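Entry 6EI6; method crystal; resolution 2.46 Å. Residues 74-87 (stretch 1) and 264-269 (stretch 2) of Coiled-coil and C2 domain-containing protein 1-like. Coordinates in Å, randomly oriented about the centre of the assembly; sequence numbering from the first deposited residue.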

# COMPACT_ATOMS: atom_id res chain seq x y z
N ASN A 74 15.29 -14.14 0.98
CA ASN A 74 16.14 -15.01 1.79
C ASN A 74 16.00 -14.68 3.28
O ASN A 74 16.04 -15.57 4.13
CB ASN A 74 17.60 -14.89 1.35
CG ASN A 74 17.87 -15.58 0.03
OD1 ASN A 74 17.40 -16.68 -0.21
ND2 ASN A 74 18.66 -14.94 -0.82
N LEU A 75 15.88 -13.39 3.61
CA LEU A 75 15.60 -13.00 4.98
C LEU A 75 14.25 -13.56 5.45
O LEU A 75 14.15 -14.15 6.54
CB LEU A 75 15.64 -11.48 5.07
CG LEU A 75 15.74 -10.79 6.43
CD1 LEU A 75 16.92 -11.27 7.27
CD2 LEU A 75 15.80 -9.28 6.18
N ALA A 76 13.21 -13.43 4.62
CA ALA A 76 11.92 -14.06 4.91
C ALA A 76 12.07 -15.55 5.19
O ALA A 76 11.48 -16.07 6.15
CB ALA A 76 10.95 -13.83 3.75
N LEU A 77 12.85 -16.26 4.37
CA LEU A 77 13.05 -17.69 4.58
C LEU A 77 13.58 -17.97 5.99
O LEU A 77 13.08 -18.86 6.68
CB LEU A 77 14.00 -18.27 3.52
CG LEU A 77 13.51 -18.34 2.05
CD1 LEU A 77 14.43 -19.28 1.22
CD2 LEU A 77 12.01 -18.75 1.91
N THR A 78 14.59 -17.21 6.44
CA THR A 78 15.15 -17.50 7.76
C THR A 78 14.16 -17.15 8.86
O THR A 78 14.10 -17.85 9.88
CB THR A 78 16.48 -16.76 7.98
OG1 THR A 78 16.26 -15.34 8.02
CG2 THR A 78 17.42 -17.05 6.86
N VAL A 79 13.36 -16.09 8.69
CA VAL A 79 12.33 -15.78 9.68
C VAL A 79 11.31 -16.91 9.74
O VAL A 79 10.88 -17.32 10.82
CB VAL A 79 11.67 -14.43 9.36
CG1 VAL A 79 10.54 -14.14 10.36
CG2 VAL A 79 12.70 -13.34 9.39
N GLN A 80 10.92 -17.44 8.57
CA GLN A 80 9.90 -18.49 8.55
C GLN A 80 10.39 -19.76 9.23
O GLN A 80 9.63 -20.42 9.95
CB GLN A 80 9.47 -18.77 7.11
CG GLN A 80 8.40 -19.86 6.99
CD GLN A 80 7.05 -19.42 7.53
OE1 GLN A 80 6.49 -18.44 7.07
NE2 GLN A 80 6.54 -20.14 8.53
N LYS A 81 11.66 -20.13 9.02
CA LYS A 81 12.24 -21.25 9.75
C LYS A 81 12.08 -21.06 11.26
O LYS A 81 11.71 -21.99 11.99
CB LYS A 81 13.72 -21.42 9.40
CG LYS A 81 13.99 -21.91 8.00
CD LYS A 81 15.35 -22.60 7.88
CE LYS A 81 15.58 -23.14 6.46
NZ LYS A 81 15.63 -22.05 5.42
N ASP A 82 12.36 -19.84 11.75
CA ASP A 82 12.29 -19.61 13.19
C ASP A 82 10.85 -19.65 13.66
O ASP A 82 10.55 -20.23 14.71
CB ASP A 82 12.97 -18.28 13.55
CG ASP A 82 14.50 -18.42 13.67
OD1 ASP A 82 14.99 -19.59 13.58
OD2 ASP A 82 15.20 -17.38 13.87
N LEU A 83 9.95 -19.06 12.87
CA LEU A 83 8.52 -19.18 13.11
C LEU A 83 8.08 -20.63 13.20
O LEU A 83 7.33 -21.01 14.11
CB LEU A 83 7.77 -18.45 12.00
CG LEU A 83 6.35 -17.96 12.23
CD1 LEU A 83 6.09 -17.53 13.66
CD2 LEU A 83 6.14 -16.81 11.28
N ASP A 84 8.55 -21.47 12.26
CA ASP A 84 8.19 -22.89 12.28
C ASP A 84 8.75 -23.58 13.51
O ASP A 84 8.08 -24.42 14.13
CB ASP A 84 8.70 -23.61 11.01
CG ASP A 84 8.08 -23.07 9.73
OD1 ASP A 84 6.95 -22.51 9.77
OD2 ASP A 84 8.76 -23.21 8.67
N LEU A 85 10.00 -23.27 13.85
CA LEU A 85 10.63 -23.83 15.05
C LEU A 85 9.85 -23.50 16.31
O LEU A 85 9.73 -24.33 17.22
CB LEU A 85 12.06 -23.29 15.17
CG LEU A 85 13.14 -23.99 14.38
CD1 LEU A 85 14.45 -23.23 14.55
CD2 LEU A 85 13.28 -25.42 14.88
N VAL A 86 9.33 -22.27 16.42
CA VAL A 86 8.59 -21.89 17.62
C VAL A 86 7.23 -22.59 17.64
O VAL A 86 6.80 -23.10 18.68
CB VAL A 86 8.42 -20.36 17.72
CG1 VAL A 86 7.51 -20.02 18.89
CG2 VAL A 86 9.76 -19.66 17.87
N ARG A 87 6.54 -22.62 16.49
CA ARG A 87 5.26 -23.31 16.41
C ARG A 87 5.42 -24.80 16.70
O ARG A 87 4.57 -25.41 17.37
CB ARG A 87 4.63 -23.09 15.03
CG ARG A 87 4.04 -21.72 14.83
CD ARG A 87 3.89 -21.40 13.37
NE ARG A 87 3.13 -20.16 13.21
CZ ARG A 87 2.93 -19.53 12.05
NH1 ARG A 87 3.43 -20.01 10.90
NH2 ARG A 87 2.23 -18.40 12.04
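Stretch 2 (264-269) KWLVLD

Stretch 2 lies across the helix of residues 74-87 as a short extended segment, with strand geometry from Trp-265 to Leu-268. The two axes come within 8.6 Å of each other, and their N-to-C directions differ by 60°, so strand and helix run obliquely in the same general sense. The early part of the strand therefore meets the early turns of the helix and the later part meets the later turns. The closest backbone register pairs Leu-268 with Asp-82, whose CA atoms are 6.2 Å apart.

Lys-264, a loop residue with phi/psi of -129/68, leads into the strand and stays out of reach of the helix. Trp-265 (-71/114) makes the first contact. Its CA-to-CB bond points toward the helix, and with chi1 in t and chi2 at -106° its indole reaches two residues one helical turn apart: CZ2 of Trp-265 lies 3.6 Å from CG2 of Val-79 and 4.2 Å from CG of Leu-75. One large side chain thus spans a gap that the backbone leaves open. Its polar atom is also provided for: a water accepts from Trp-265 NE1 at 2.9 Å and donates to Thr-78 OG1 at 3.1 Å, while Thr-78 OG1 itself donates to Leu-75 O at 2.8 Å.

Leu-266 (-74/132) sets its CB sideways and makes no direct contact, yet its backbone takes part through a second water, which donates to Leu-266 O at 2.8 Å and to Asp-82 OD2 at 3.0 Å. The CA-to-CB bond of Val-267 (-138/132) is also sideways, and the residue contributes little; Val-267 CA is 3.7 Å from Asp-82 OD2.

Leu-268 (-73/147) carries the largest share of covered surface. Leu-268 N donates to Asp-82 OD2 at 3.0 Å, and the N-H...O angle of 171° makes this a nearly straight bond, the one direct hydrogen bond between the stretches. Beside this polar link the CA-to-CB bond of Leu-268 points toward the helix, and the side chain, with chi1 in m and chi2 in t, packs on two helix residues: Leu-268 CD1 is 3.5 Å from Leu-85 CB, and Leu-268 CD2 is 3.9 Å from Val-86 CG2. Asp-269 then turns its CB away and leaves the contact.

The rule is economical. Trp-265 and Leu-268, three positions apart, supply most of the strand's covered area within a total of 327 Å² summed over both sides, and between their apolar contacts the carboxylate of Asp-82 takes a backbone NH directly and reaches a carbonyl through water.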

# COMPACT_ATOMS: atom_id res chain seq x y z
N LYS A 264 15.78 -4.56 16.83
CA LYS A 264 15.73 -5.71 17.72
C LYS A 264 15.13 -6.89 16.96
O LYS A 264 14.04 -7.37 17.23
CB LYS A 264 14.95 -5.38 18.98
CG LYS A 264 15.13 -3.97 19.44
CD LYS A 264 14.73 -3.80 20.91
CE LYS A 264 13.33 -3.19 21.03
NZ LYS A 264 12.89 -3.11 22.46
N TRP A 265 15.87 -7.37 15.98
CA TRP A 265 15.43 -8.52 15.21
C TRP A 265 15.51 -9.75 16.10
O TRP A 265 16.61 -10.18 16.47
CB TRP A 265 16.32 -8.66 13.98
CG TRP A 265 15.73 -9.42 12.86
CD1 TRP A 265 16.07 -10.69 12.47
CD2 TRP A 265 14.75 -8.96 11.92
NE1 TRP A 265 15.35 -11.05 11.35
CE2 TRP A 265 14.54 -10.00 11.00
CE3 TRP A 265 14.05 -7.76 11.77
CZ2 TRP A 265 13.62 -9.89 9.96
CZ3 TRP A 265 13.14 -7.65 10.75
CH2 TRP A 265 12.93 -8.71 9.85
N LEU A 266 14.37 -10.36 16.40
CA LEU A 266 14.39 -11.59 17.18
C LEU A 266 14.86 -12.73 16.29
O LEU A 266 14.38 -12.89 15.17
CB LEU A 266 13.01 -11.88 17.76
CG LEU A 266 12.91 -12.88 18.88
CD1 LEU A 266 11.79 -12.50 19.80
CD2 LEU A 266 12.71 -14.31 18.35
N VAL A 267 15.82 -13.52 16.80
CA VAL A 267 16.45 -14.63 16.08
C VAL A 267 16.60 -15.78 17.07
O VAL A 267 17.07 -15.57 18.19
CB VAL A 267 17.84 -14.23 15.53
CG1 VAL A 267 18.65 -15.45 15.07
CG2 VAL A 267 17.74 -13.20 14.42
N LEU A 268 16.22 -17.00 16.69
CA LEU A 268 16.44 -18.11 17.61
C LEU A 268 17.92 -18.46 17.68
O LEU A 268 18.67 -18.31 16.71
CB LEU A 268 15.65 -19.34 17.19
CG LEU A 268 14.16 -19.08 16.97
CD1 LEU A 268 13.46 -20.35 16.51
CD2 LEU A 268 13.47 -18.49 18.19
N ASP A 269 18.37 -18.90 18.86
CA ASP A 269 19.58 -19.72 18.90
C ASP A 269 19.25 -21.07 18.27
O ASP A 269 18.11 -21.54 18.37
CB ASP A 269 20.08 -19.90 20.34
CG ASP A 269 20.14 -18.59 21.14
OD1 ASP A 269 19.93 -17.49 20.57
OD2 ASP A 269 20.44 -18.66 22.35
O HOH W 1 16.04 -13.75 10.68
O HOH W 2 14.66 -14.61 12.92